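Local coordinates for protein S-adenosylmethionine-dependent methyltransferase (Clostridium acetobutylicum, PDB 1Y8C) that probably transfers methyl groups from S-adenosylmethionine to an acceptor substrate, at residues A[67-72]-A[88-93]; A[164-169]-A[181-186]; A[174-179]-A[199-204]; A[207-212]-A[238-243]. All blocks are in the same frame, centred on the assembly; numbering follows the deposited sequence.

Contact 1 of 4, residues A[67-72]-A[88-93]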
# COMPACT_ATOMS: atom_id res chain seq x y z
N LEU A 67 6.92 -8.74 1.58
CA LEU A 67 7.91 -9.56 0.90
C LEU A 67 9.33 -9.22 1.31
O LEU A 67 10.21 -10.08 1.29
CB LEU A 67 7.75 -9.38 -0.61
CG LEU A 67 8.60 -10.25 -1.53
CD1 LEU A 67 8.21 -11.73 -1.39
CD2 LEU A 67 8.39 -9.78 -2.95
N SER A 68 9.57 -7.97 1.69
CA SER A 68 10.90 -7.54 2.08
C SER A 68 11.32 -7.91 3.49
O SER A 68 10.88 -7.29 4.46
CB SER A 68 11.02 -6.03 1.93
OG SER A 68 12.31 -5.59 2.35
N GLN A 69 12.18 -8.92 3.61
CA GLN A 69 12.66 -9.33 4.92
C GLN A 69 13.24 -8.11 5.64
O GLN A 69 13.06 -7.93 6.84
CB GLN A 69 13.77 -10.38 4.80
CG GLN A 69 13.36 -11.69 4.17
CD GLN A 69 12.88 -12.71 5.18
OE1 GLN A 69 12.50 -13.82 4.80
NE2 GLN A 69 12.89 -12.35 6.46
N GLU A 70 13.96 -7.29 4.88
CA GLU A 70 14.60 -6.11 5.45
C GLU A 70 13.59 -5.21 6.14
O GLU A 70 13.80 -4.76 7.27
CB GLU A 70 15.33 -5.35 4.35
CG GLU A 70 16.70 -4.84 4.75
CD GLU A 70 17.48 -4.30 3.57
OE1 GLU A 70 17.02 -3.31 2.96
OE2 GLU A 70 18.56 -4.85 3.24
N MSE A 71 12.48 -4.96 5.46
CA MSE A 71 11.45 -4.11 6.00
C MSE A 71 10.72 -4.73 7.19
O MSE A 71 10.40 -4.05 8.16
CB MSE A 71 10.44 -3.77 4.92
CG MSE A 71 11.09 -3.32 3.65
SE MSE A 71 10.24 -1.75 3.01
CE MSE A 71 11.59 -0.51 3.67
N LEU A 72 10.44 -6.03 7.11
CA LEU A 72 9.74 -6.70 8.20
C LEU A 72 10.49 -6.50 9.49
O LEU A 72 9.90 -6.20 10.53
CB LEU A 72 9.60 -8.19 7.92
CG LEU A 72 8.33 -8.60 7.19
CD1 LEU A 72 8.27 -10.12 7.16
CD2 LEU A 72 7.09 -8.04 7.90
N LEU A 88 4.10 -11.55 12.42
CA LEU A 88 4.70 -11.19 11.13
C LEU A 88 4.90 -12.39 10.20
O LEU A 88 5.02 -13.54 10.65
CB LEU A 88 6.03 -10.48 11.38
CG LEU A 88 6.01 -9.28 12.35
CD1 LEU A 88 7.41 -8.75 12.54
CD2 LEU A 88 5.10 -8.19 11.81
N ALA A 89 4.94 -12.14 8.90
CA ALA A 89 5.15 -13.21 7.94
C ALA A 89 5.63 -12.66 6.60
O ALA A 89 5.03 -11.74 6.05
CB ALA A 89 3.88 -14.04 7.74
N CYS A 90 6.73 -13.22 6.10
CA CYS A 90 7.30 -12.79 4.83
C CYS A 90 6.69 -13.66 3.74
O CYS A 90 6.98 -14.85 3.66
CB CYS A 90 8.82 -12.97 4.86
SG CYS A 90 9.69 -12.08 3.55
N GLN A 91 5.84 -13.07 2.91
CA GLN A 91 5.18 -13.79 1.83
C GLN A 91 4.82 -12.88 0.68
O GLN A 91 4.72 -11.66 0.85
CB GLN A 91 3.89 -14.44 2.32
CG GLN A 91 4.09 -15.53 3.32
CD GLN A 91 2.79 -16.10 3.82
OE1 GLN A 91 1.73 -15.89 3.23
NE2 GLN A 91 2.86 -16.85 4.90
N ASP A 92 4.61 -13.48 -0.48
CA ASP A 92 4.21 -12.72 -1.66
C ASP A 92 2.68 -12.62 -1.65
O ASP A 92 1.98 -13.64 -1.62
CB ASP A 92 4.68 -13.43 -2.93
CG ASP A 92 4.09 -12.83 -4.20
OD1 ASP A 92 4.23 -11.60 -4.40
OD2 ASP A 92 3.49 -13.59 -5.00
N ILE A 93 2.16 -11.39 -1.68
CA ILE A 93 0.71 -11.13 -1.67
C ILE A 93 -0.08 -11.99 -2.65
O ILE A 93 -1.22 -12.37 -2.38
CB ILE A 93 0.40 -9.64 -1.99
CG1 ILE A 93 1.67 -8.79 -1.92
CG2 ILE A 93 -0.61 -9.10 -0.99
CD1 ILE A 93 1.48 -7.36 -2.42

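Contact 2 of 4, residues A[164-169]-A[181-186]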
# COMPACT_ATOMS: atom_id res chain seq x y z
N VAL A 164 19.13 15.47 1.32
CA VAL A 164 18.76 14.37 0.46
C VAL A 164 18.81 14.81 -0.99
O VAL A 164 18.26 15.84 -1.35
CB VAL A 164 17.33 13.87 0.77
CG1 VAL A 164 16.94 12.77 -0.20
CG2 VAL A 164 17.27 13.35 2.19
N PHE A 165 19.48 14.02 -1.81
CA PHE A 165 19.61 14.30 -3.24
C PHE A 165 19.12 13.06 -4.02
O PHE A 165 19.48 11.94 -3.67
CB PHE A 165 21.07 14.58 -3.60
CG PHE A 165 21.29 14.83 -5.05
CD1 PHE A 165 21.31 16.12 -5.55
CD2 PHE A 165 21.37 13.76 -5.95
CE1 PHE A 165 21.40 16.35 -6.93
CE2 PHE A 165 21.45 13.97 -7.32
CZ PHE A 165 21.47 15.27 -7.81
N TYR A 166 18.33 13.27 -5.06
CA TYR A 166 17.84 12.14 -5.84
C TYR A 166 17.53 12.47 -7.30
O TYR A 166 17.12 13.57 -7.63
CB TYR A 166 16.60 11.51 -5.17
CG TYR A 166 15.27 12.19 -5.41
CD1 TYR A 166 14.70 12.22 -6.68
CD2 TYR A 166 14.55 12.78 -4.35
CE1 TYR A 166 13.45 12.80 -6.92
CE2 TYR A 166 13.29 13.37 -4.57
CZ TYR A 166 12.75 13.37 -5.86
OH TYR A 166 11.50 13.94 -6.13
N TYR A 167 17.77 11.49 -8.17
CA TYR A 167 17.48 11.63 -9.59
C TYR A 167 16.47 10.54 -9.89
O TYR A 167 16.73 9.35 -9.67
CB TYR A 167 18.75 11.43 -10.42
CG TYR A 167 18.49 11.33 -11.90
CD1 TYR A 167 17.64 12.23 -12.54
CD2 TYR A 167 19.11 10.36 -12.67
CE1 TYR A 167 17.42 12.16 -13.92
CE2 TYR A 167 18.89 10.28 -14.04
CZ TYR A 167 18.05 11.19 -14.66
OH TYR A 167 17.84 11.11 -16.02
N TRP A 168 15.31 10.94 -10.40
CA TRP A 168 14.23 10.00 -10.68
C TRP A 168 13.87 9.98 -12.16
O TRP A 168 13.47 10.99 -12.72
CB TRP A 168 13.03 10.40 -9.80
CG TRP A 168 11.74 9.67 -10.04
CD1 TRP A 168 11.52 8.64 -10.91
CD2 TRP A 168 10.47 9.93 -9.41
NE1 TRP A 168 10.21 8.25 -10.87
CE2 TRP A 168 9.55 9.01 -9.95
CE3 TRP A 168 10.04 10.84 -8.44
CZ2 TRP A 168 8.19 8.99 -9.56
CZ3 TRP A 168 8.69 10.82 -8.05
CH2 TRP A 168 7.79 9.89 -8.61
N GLU A 169 14.04 8.83 -12.81
CA GLU A 169 13.71 8.73 -14.23
C GLU A 169 12.50 7.80 -14.43
O GLU A 169 12.48 6.68 -13.94
CB GLU A 169 14.90 8.19 -15.02
CG GLU A 169 15.04 8.80 -16.41
CD GLU A 169 15.65 7.85 -17.43
OE1 GLU A 169 16.73 7.29 -17.16
OE2 GLU A 169 15.04 7.67 -18.51
N ILE A 181 15.24 5.18 -9.52
CA ILE A 181 15.57 6.28 -8.64
C ILE A 181 16.82 6.07 -7.82
O ILE A 181 16.94 5.10 -7.08
CB ILE A 181 14.44 6.57 -7.64
CG1 ILE A 181 13.09 6.65 -8.36
CG2 ILE A 181 14.74 7.86 -6.93
CD1 ILE A 181 11.93 6.95 -7.42
N SER A 182 17.75 7.01 -7.95
CA SER A 182 19.00 6.98 -7.21
C SER A 182 18.94 8.05 -6.12
O SER A 182 18.81 9.25 -6.40
CB SER A 182 20.18 7.28 -8.13
OG SER A 182 20.35 6.25 -9.10
N PHE A 183 19.02 7.60 -4.87
CA PHE A 183 19.01 8.49 -3.72
C PHE A 183 20.40 8.62 -3.18
O PHE A 183 21.21 7.72 -3.30
CB PHE A 183 18.13 7.95 -2.59
CG PHE A 183 16.67 8.15 -2.81
CD1 PHE A 183 15.90 7.15 -3.40
CD2 PHE A 183 16.07 9.35 -2.44
CE1 PHE A 183 14.55 7.35 -3.64
CE2 PHE A 183 14.73 9.56 -2.67
CZ PHE A 183 13.96 8.56 -3.27
N PHE A 184 20.67 9.77 -2.57
CA PHE A 184 21.94 10.04 -1.93
C PHE A 184 21.50 10.74 -0.66
O PHE A 184 20.97 11.84 -0.71
CB PHE A 184 22.79 10.97 -2.78
CG PHE A 184 23.58 10.26 -3.83
CD1 PHE A 184 23.15 10.26 -5.15
CD2 PHE A 184 24.74 9.57 -3.50
CE1 PHE A 184 23.87 9.57 -6.13
CE2 PHE A 184 25.47 8.89 -4.46
CZ PHE A 184 25.04 8.88 -5.78
N VAL A 185 21.69 10.08 0.47
CA VAL A 185 21.30 10.66 1.74
C VAL A 185 22.50 11.10 2.56
O VAL A 185 23.50 10.40 2.63
CB VAL A 185 20.48 9.67 2.58
CG1 VAL A 185 20.00 10.35 3.86
CG2 VAL A 185 19.29 9.17 1.77
N ARG A 186 22.39 12.28 3.17
CA ARG A 186 23.46 12.82 3.99
C ARG A 186 23.68 11.97 5.24
O ARG A 186 22.72 11.52 5.87
CB ARG A 186 23.12 14.25 4.42
CG ARG A 186 24.00 15.34 3.81
CD ARG A 186 25.40 15.32 4.40
NE ARG A 186 25.40 15.54 5.85
CZ ARG A 186 24.93 16.63 6.45
NH1 ARG A 186 24.40 17.62 5.73
NH2 ARG A 186 24.98 16.74 7.77

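Contact 3 of 4, residues A[174-179]-A[199-204]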
# COMPACT_ATOMS: atom_id res chain seq x y z
N ASP A 174 3.34 0.76 -22.74
CA ASP A 174 2.37 -0.32 -22.72
C ASP A 174 1.78 -0.52 -21.32
O ASP A 174 1.94 -1.57 -20.70
CB ASP A 174 3.05 -1.61 -23.22
CG ASP A 174 2.10 -2.79 -23.33
OD1 ASP A 174 0.98 -2.63 -23.87
OD2 ASP A 174 2.50 -3.90 -22.90
N ASP A 175 1.12 0.52 -20.83
CA ASP A 175 0.49 0.49 -19.52
C ASP A 175 1.39 0.14 -18.33
O ASP A 175 0.90 -0.08 -17.22
CB ASP A 175 -0.68 -0.48 -19.54
CG ASP A 175 -1.68 -0.14 -20.61
OD1 ASP A 175 -2.01 1.06 -20.74
OD2 ASP A 175 -2.12 -1.08 -21.32
N LEU A 176 2.70 0.11 -18.55
CA LEU A 176 3.63 -0.21 -17.48
C LEU A 176 4.59 0.95 -17.28
O LEU A 176 5.18 1.45 -18.23
CB LEU A 176 4.42 -1.47 -17.81
CG LEU A 176 5.33 -2.01 -16.69
CD1 LEU A 176 4.46 -2.41 -15.50
CD2 LEU A 176 6.11 -3.23 -17.19
N VAL A 177 4.74 1.38 -16.03
CA VAL A 177 5.64 2.46 -15.70
C VAL A 177 6.87 1.92 -14.99
O VAL A 177 6.75 1.21 -14.00
CB VAL A 177 4.98 3.48 -14.75
CG1 VAL A 177 5.98 4.56 -14.36
CG2 VAL A 177 3.79 4.10 -15.42
N SER A 178 8.04 2.25 -15.50
CA SER A 178 9.26 1.78 -14.85
C SER A 178 9.95 2.98 -14.22
O SER A 178 10.25 3.96 -14.90
CB SER A 178 10.16 1.12 -15.88
OG SER A 178 9.39 0.23 -16.68
N MSE A 179 10.17 2.90 -12.92
CA MSE A 179 10.78 3.99 -12.19
C MSE A 179 12.18 3.63 -11.73
O MSE A 179 12.39 2.60 -11.09
CB MSE A 179 9.93 4.33 -10.97
CG MSE A 179 8.45 4.47 -11.26
SE MSE A 179 7.43 4.76 -9.63
CE MSE A 179 6.46 3.09 -9.54
N GLU A 199 8.40 -1.22 -10.64
CA GLU A 199 7.57 -1.28 -11.83
C GLU A 199 6.12 -1.37 -11.38
O GLU A 199 5.77 -2.23 -10.58
CB GLU A 199 7.96 -2.52 -12.61
CG GLU A 199 7.67 -2.49 -14.08
CD GLU A 199 8.52 -3.52 -14.81
OE1 GLU A 199 8.41 -4.72 -14.47
OE2 GLU A 199 9.28 -3.13 -15.72
N GLU A 200 5.29 -0.45 -11.88
CA GLU A 200 3.86 -0.44 -11.53
C GLU A 200 3.00 -0.47 -12.80
O GLU A 200 3.34 0.15 -13.81
CB GLU A 200 3.51 0.82 -10.70
CG GLU A 200 3.82 0.69 -9.20
CD GLU A 200 3.26 1.85 -8.35
OE1 GLU A 200 2.20 2.43 -8.71
OE2 GLU A 200 3.87 2.17 -7.30
N ARG A 201 1.90 -1.22 -12.77
CA ARG A 201 1.04 -1.27 -13.93
C ARG A 201 -0.09 -0.28 -13.77
O ARG A 201 -0.62 -0.09 -12.67
CB ARG A 201 0.44 -2.66 -14.15
CG ARG A 201 0.12 -2.89 -15.61
CD ARG A 201 -1.19 -3.58 -15.87
NE ARG A 201 -1.03 -5.02 -16.09
CZ ARG A 201 -1.80 -5.74 -16.90
NH1 ARG A 201 -2.78 -5.16 -17.58
NH2 ARG A 201 -1.59 -7.05 -17.04
N ALA A 202 -0.47 0.36 -14.86
CA ALA A 202 -1.55 1.32 -14.81
C ALA A 202 -2.86 0.63 -15.12
O ALA A 202 -3.21 0.42 -16.28
CB ALA A 202 -1.28 2.45 -15.80
N TYR A 203 -3.59 0.27 -14.07
CA TYR A 203 -4.88 -0.40 -14.21
C TYR A 203 -6.03 0.59 -14.29
O TYR A 203 -6.07 1.59 -13.57
CB TYR A 203 -5.12 -1.33 -13.02
CG TYR A 203 -4.29 -2.59 -13.02
CD1 TYR A 203 -3.35 -2.83 -12.01
CD2 TYR A 203 -4.46 -3.56 -14.00
CE1 TYR A 203 -2.61 -4.01 -11.98
CE2 TYR A 203 -3.74 -4.75 -13.98
CZ TYR A 203 -2.81 -4.97 -12.97
OH TYR A 203 -2.09 -6.14 -12.96
N LYS A 204 -6.99 0.31 -15.18
CA LYS A 204 -8.15 1.17 -15.32
C LYS A 204 -9.21 0.72 -14.33
O LYS A 204 -9.36 -0.48 -14.08
CB LYS A 204 -8.70 1.09 -16.75
CG LYS A 204 -7.75 1.67 -17.79
CD LYS A 204 -8.40 1.76 -19.15
CE LYS A 204 -7.52 2.51 -20.14
NZ LYS A 204 -8.19 2.64 -21.46

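Contact 4 of 4, residues A[207-212]-A[238-243]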
# COMPACT_ATOMS: atom_id res chain seq x y z
N ASP A 207 -11.08 -2.18 -15.29
CA ASP A 207 -10.36 -3.45 -15.15
C ASP A 207 -10.32 -3.92 -13.71
O ASP A 207 -10.43 -5.11 -13.43
CB ASP A 207 -8.92 -3.29 -15.64
CG ASP A 207 -8.84 -2.97 -17.12
OD1 ASP A 207 -7.80 -2.40 -17.53
OD2 ASP A 207 -9.80 -3.31 -17.85
N ILE A 208 -10.13 -2.98 -12.79
CA ILE A 208 -10.08 -3.33 -11.38
C ILE A 208 -11.43 -3.86 -10.94
O ILE A 208 -11.53 -4.89 -10.29
CB ILE A 208 -9.71 -2.11 -10.52
CG1 ILE A 208 -8.26 -1.71 -10.79
CG2 ILE A 208 -9.94 -2.44 -9.05
CD1 ILE A 208 -7.23 -2.73 -10.31
N GLU A 209 -12.48 -3.13 -11.31
CA GLU A 209 -13.83 -3.52 -10.95
C GLU A 209 -14.13 -4.93 -11.45
O GLU A 209 -14.71 -5.73 -10.72
CB GLU A 209 -14.82 -2.51 -11.53
CG GLU A 209 -15.25 -1.45 -10.51
CD GLU A 209 -14.87 -0.01 -10.88
OE1 GLU A 209 -15.45 0.54 -11.85
OE2 GLU A 209 -14.01 0.58 -10.18
N LYS A 210 -13.70 -5.24 -12.67
CA LYS A 210 -13.92 -6.57 -13.24
C LYS A 210 -13.14 -7.62 -12.44
O LYS A 210 -13.70 -8.61 -12.00
CB LYS A 210 -13.50 -6.60 -14.72
CG LYS A 210 -13.95 -7.86 -15.45
CD LYS A 210 -13.62 -7.83 -16.96
CE LYS A 210 -12.14 -8.11 -17.25
NZ LYS A 210 -11.72 -9.51 -16.91
N TYR A 211 -11.84 -7.38 -12.24
CA TYR A 211 -10.99 -8.30 -11.49
C TYR A 211 -11.49 -8.49 -10.06
O TYR A 211 -11.30 -9.55 -9.48
CB TYR A 211 -9.55 -7.79 -11.48
CG TYR A 211 -8.92 -7.68 -12.85
CD1 TYR A 211 -7.78 -6.91 -13.06
CD2 TYR A 211 -9.47 -8.36 -13.94
CE1 TYR A 211 -7.19 -6.82 -14.32
CE2 TYR A 211 -8.88 -8.28 -15.21
CZ TYR A 211 -7.75 -7.51 -15.39
OH TYR A 211 -7.15 -7.46 -16.64
N LEU A 212 -12.10 -7.47 -9.50
CA LEU A 212 -12.62 -7.58 -8.14
C LEU A 212 -13.75 -8.59 -8.14
O LEU A 212 -13.74 -9.53 -7.35
CB LEU A 212 -13.15 -6.24 -7.65
CG LEU A 212 -12.15 -5.29 -6.99
CD1 LEU A 212 -12.87 -4.02 -6.58
CD2 LEU A 212 -11.52 -5.96 -5.79
N ILE A 238 -6.74 6.24 -5.95
CA ILE A 238 -8.07 5.73 -5.68
C ILE A 238 -8.12 4.75 -4.53
O ILE A 238 -7.36 3.78 -4.49
CB ILE A 238 -8.65 5.07 -6.95
CG1 ILE A 238 -8.76 6.13 -8.06
CG2 ILE A 238 -9.98 4.42 -6.63
CD1 ILE A 238 -9.15 5.60 -9.44
N THR A 239 -9.00 5.01 -3.57
CA THR A 239 -9.13 4.09 -2.44
C THR A 239 -10.40 3.27 -2.55
O THR A 239 -11.49 3.81 -2.53
CB THR A 239 -9.13 4.83 -1.10
OG1 THR A 239 -7.85 5.46 -0.89
CG2 THR A 239 -9.41 3.84 0.03
N TYR A 240 -10.24 1.96 -2.68
CA TYR A 240 -11.37 1.06 -2.78
C TYR A 240 -11.69 0.45 -1.42
O TYR A 240 -10.81 0.19 -0.59
CB TYR A 240 -11.07 -0.10 -3.73
CG TYR A 240 -11.20 0.22 -5.20
CD1 TYR A 240 -10.10 0.68 -5.93
CD2 TYR A 240 -12.40 0.01 -5.88
CE1 TYR A 240 -10.20 0.93 -7.30
CE2 TYR A 240 -12.51 0.25 -7.24
CZ TYR A 240 -11.40 0.71 -7.95
OH TYR A 240 -11.51 0.93 -9.30
N LEU A 241 -12.98 0.22 -1.21
CA LEU A 241 -13.48 -0.39 0.01
C LEU A 241 -14.41 -1.51 -0.42
O LEU A 241 -15.47 -1.26 -0.98
CB LEU A 241 -14.24 0.65 0.82
CG LEU A 241 -14.07 0.39 2.31
CD1 LEU A 241 -13.69 1.70 2.99
CD2 LEU A 241 -15.35 -0.20 2.89
N VAL A 242 -14.01 -2.75 -0.16
CA VAL A 242 -14.81 -3.90 -0.55
C VAL A 242 -15.07 -4.90 0.57
O VAL A 242 -14.47 -4.81 1.65
CB VAL A 242 -14.15 -4.64 -1.74
CG1 VAL A 242 -13.61 -3.63 -2.74
CG2 VAL A 242 -13.03 -5.55 -1.23
N LYS A 243 -15.96 -5.85 0.30
CA LYS A 243 -16.32 -6.90 1.25
C LYS A 243 -16.69 -8.17 0.50
O LYS A 243 -16.82 -8.16 -0.73
CB LYS A 243 -17.50 -6.48 2.13
CG LYS A 243 -18.78 -6.19 1.38
CD LYS A 243 -20.01 -6.40 2.26
CE LYS A 243 -19.95 -5.59 3.56
NZ LYS A 243 -19.29 -6.29 4.72

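Contact 1 of 4, residues A[67-72]-A[88-93]
Van der Waals packing carries most of this contact between the start of helix 69-81 and the chain leaving strand 87-89. Leu-72, the buried member, points at the other segment and lays its CD1 along the backbone there, 3.6 Å from Cys-90 N, while the same CD1 lies 3.7 Å from Cys-90 CB. A branched leucine suits this place, since its second methyl, CD2, reaches Leu-88 CB at 4.4 Å. At the outer end Leu-67, with CG anti to its backbone N (chi1 -174°), brings CD1 alongside Asp-92.

The polar neighbours gather round one sulfur. Cys-90 SG, itself anti to its backbone N, lies 3.1 Å from Leu-67 O, and the bent chain of Gln-69 sets its OE1 3.5 Å from Cys-90 SG. Within 67-72, Ser-68 is the N-cap: its OG accepts from N of Met-71, a selenomethionine, a short hydroxyl answering an N-H that has no helical carbonyl before it.

Asp-66 binds the backbone N of Ser-68, and Gln-91, turned away, bonds to Asn-97. The two segments belong to the beta-alpha-beta unit of strand 61-65, helix 69-81 and strand 87-89, at the edge of the Rossmann-like sheet.

Contact 2 of 4, residues A[164-169]-A[181-186]
Two neighbouring strands of a four-stranded antiparallel sheet, 164-173 and 176-186, form this part of a beta hairpin, and aromatic side chains dominate both of its faces. The segments run at 173° to each other. Phe-165 with Phe-184 and Tyr-167 with Ser-182 are hydrogen-bonded pairs, each joined by two backbone bonds; that from Phe-165 N to Phe-184 O is nearly straight at 171°.

On the face of Tyr-166, Trp-168, Ile-181 and Phe-183, the side chains of each cross-strand pair lie side by side and point the same way. Tyr-166 CB sits 3.5 Å from Phe-183 CD2. With CG in the crowded position between backbone N and carbonyl carbon (chi1 81°), the tyrosine ring is turned so that Tyr-166 CD2 lies 3.6 Å from Phe-183 CE2. The two rings meet obliquely, with centroids 5.3 Å apart. Val-164 adds CG1 at the edge of the Phe-183 ring. Large flat groups suit this face because helix 3-15 packs on it: Leu-13 touches Tyr-166, Ile-14 touches Trp-168 and Phe-183, and Phe-6 meets Phe-183 edge-to-face.

On the other, more exposed face Phe-165 and Phe-184 also run side by side, CD2 of Phe-165 being 4.0 Å from CD1 of Phe-184. Ser-182, small and polar, bonds through OG to Asp-195 of the next strand.

Further along the buried face, Trp-168 extends with CG anti to its backbone N, and Ile-181 CD1 makes a CH-pi contact over its five-membered ring, 3.8 Å from the ring centroid.

Contact 3 of 4, residues A[174-179]-A[199-204]
The backbones of 174-179 and 199-204 run antiparallel, their strand axes 4.8 Å apart, with Val-177 and Glu-200 as a hydrogen-bonded pair: Val-177 N gives to Glu-200 O at 2.9 Å, and Glu-200 N returns a bond to Val-177 O. Beyond the strand ends the ladder gains one more rung, since Ala-202 N reaches Asp-175 O at 2.8 Å and a nearly straight 175°.

On one face Leu-176 crosses the extended chain of Glu-199 at about a right angle. Leu-176 CG and CD1 each lie 3.5 Å from the Glu-199 CG methylene, and Leu-176 CD2 is 3.4 Å from the carboxylate carbon CD of Glu-199, whose OE2 takes a weak bond from Ser-178 OG. Arg-201, bent at chi2 and chi3, passes its CG beside Asp-175 O at 3.3 Å; its CD lies over one face of the Tyr-203 ring, toward the rim, Tyr-203 CE2 stands over a guanidinium face, and Arg-201 NE bonds to Ile-116 O.

The face of Val-177 and Glu-200 is more enclosed. Selenomethionine Met-179 swings its CE to 3.5 Å from Glu-200 OE2, a flexible chain beside a buried carboxylate. Glu-200 OE1 bonds to Asn-143, whereas OE2 lies close to Asp-110, a like charge that may raise its proton affinity. Leu-148 packs on Val-177, Glu-200 and Ala-202.

This is the hairpin of strands 176-186 and 191-201, within an antiparallel sheet added to a Rossmann-like methyltransferase core.

Contact 4 of 4, residues A[207-212]-A[238-243]
Tyr-240 of strand 237-244 turns one ring face to CG2 of Ile-208, a residue of helix 205-214. This CH-pi contact places Ile-208 CG2 4.0 Å from the centroid of the Tyr-240 ring, and the methyl comes nearest to Tyr-240 CZ at 3.6 Å. A beta-branched residue suits the place: CG2 leaves the helix anti to the backbone N and meets the ring, while CG1 turns elsewhere. Tyr-240 in turn holds CG anti to its carbonyl carbon (chi1 -79°), which carries the ring across to the helix.

At the far end of the ring, Tyr-240 OH donates to Glu-209 OE2 at 2.7 Å. The glutamate chain bends at chi2 to bring OE2 to the ring edge, the carboxylate plane turned 51° from the ring. The hydroxyl meets OE2 from above the carboxylate plane.

Leu-212, one helical turn after Ile-208, extends the apolar packing to Val-242. Its CD1 reaches Val-242 CG1 tip to tip at 3.9 Å and touches Tyr-240 CD2 at 4.1 Å.

Helix and strand run nearly parallel, at 17°, with the helix packed on the mixed sheet; Phe-140 of the adjoining strand meets the Tyr-240 ring. The phenol donor and Lys-222, in a long, weak ion pair with Glu-209 OE2, would both tend to favour the ionised carboxylate, and a charged acceptor would be consistent with the short bond from OH to OE2.

Overall arrangement
Contacts 2 and 3 hold the same antiparallel sheet and share strand 176-186; they touch where Trp-168 packs on Met-179, although their centres are 22 Å apart. Both are partly buried, between surface contact 1 and buried contact 4. Both rest on backbone ladders, but contact 2 is mainly aromatic, whereas contact 3, nearer the core domain, mixes carboxylates and arginine with apolar groups. Contacts 1 and 4 both reach the mixed sheet, 24 Å apart between centres: contact 1 at an edge strand, contact 4 a helix-on-sheet packing with one tyrosine-glutamate bond. Tyr-203 joins contact 3 to contact 4, its CB against Ile-208 and its ring against Tyr-211.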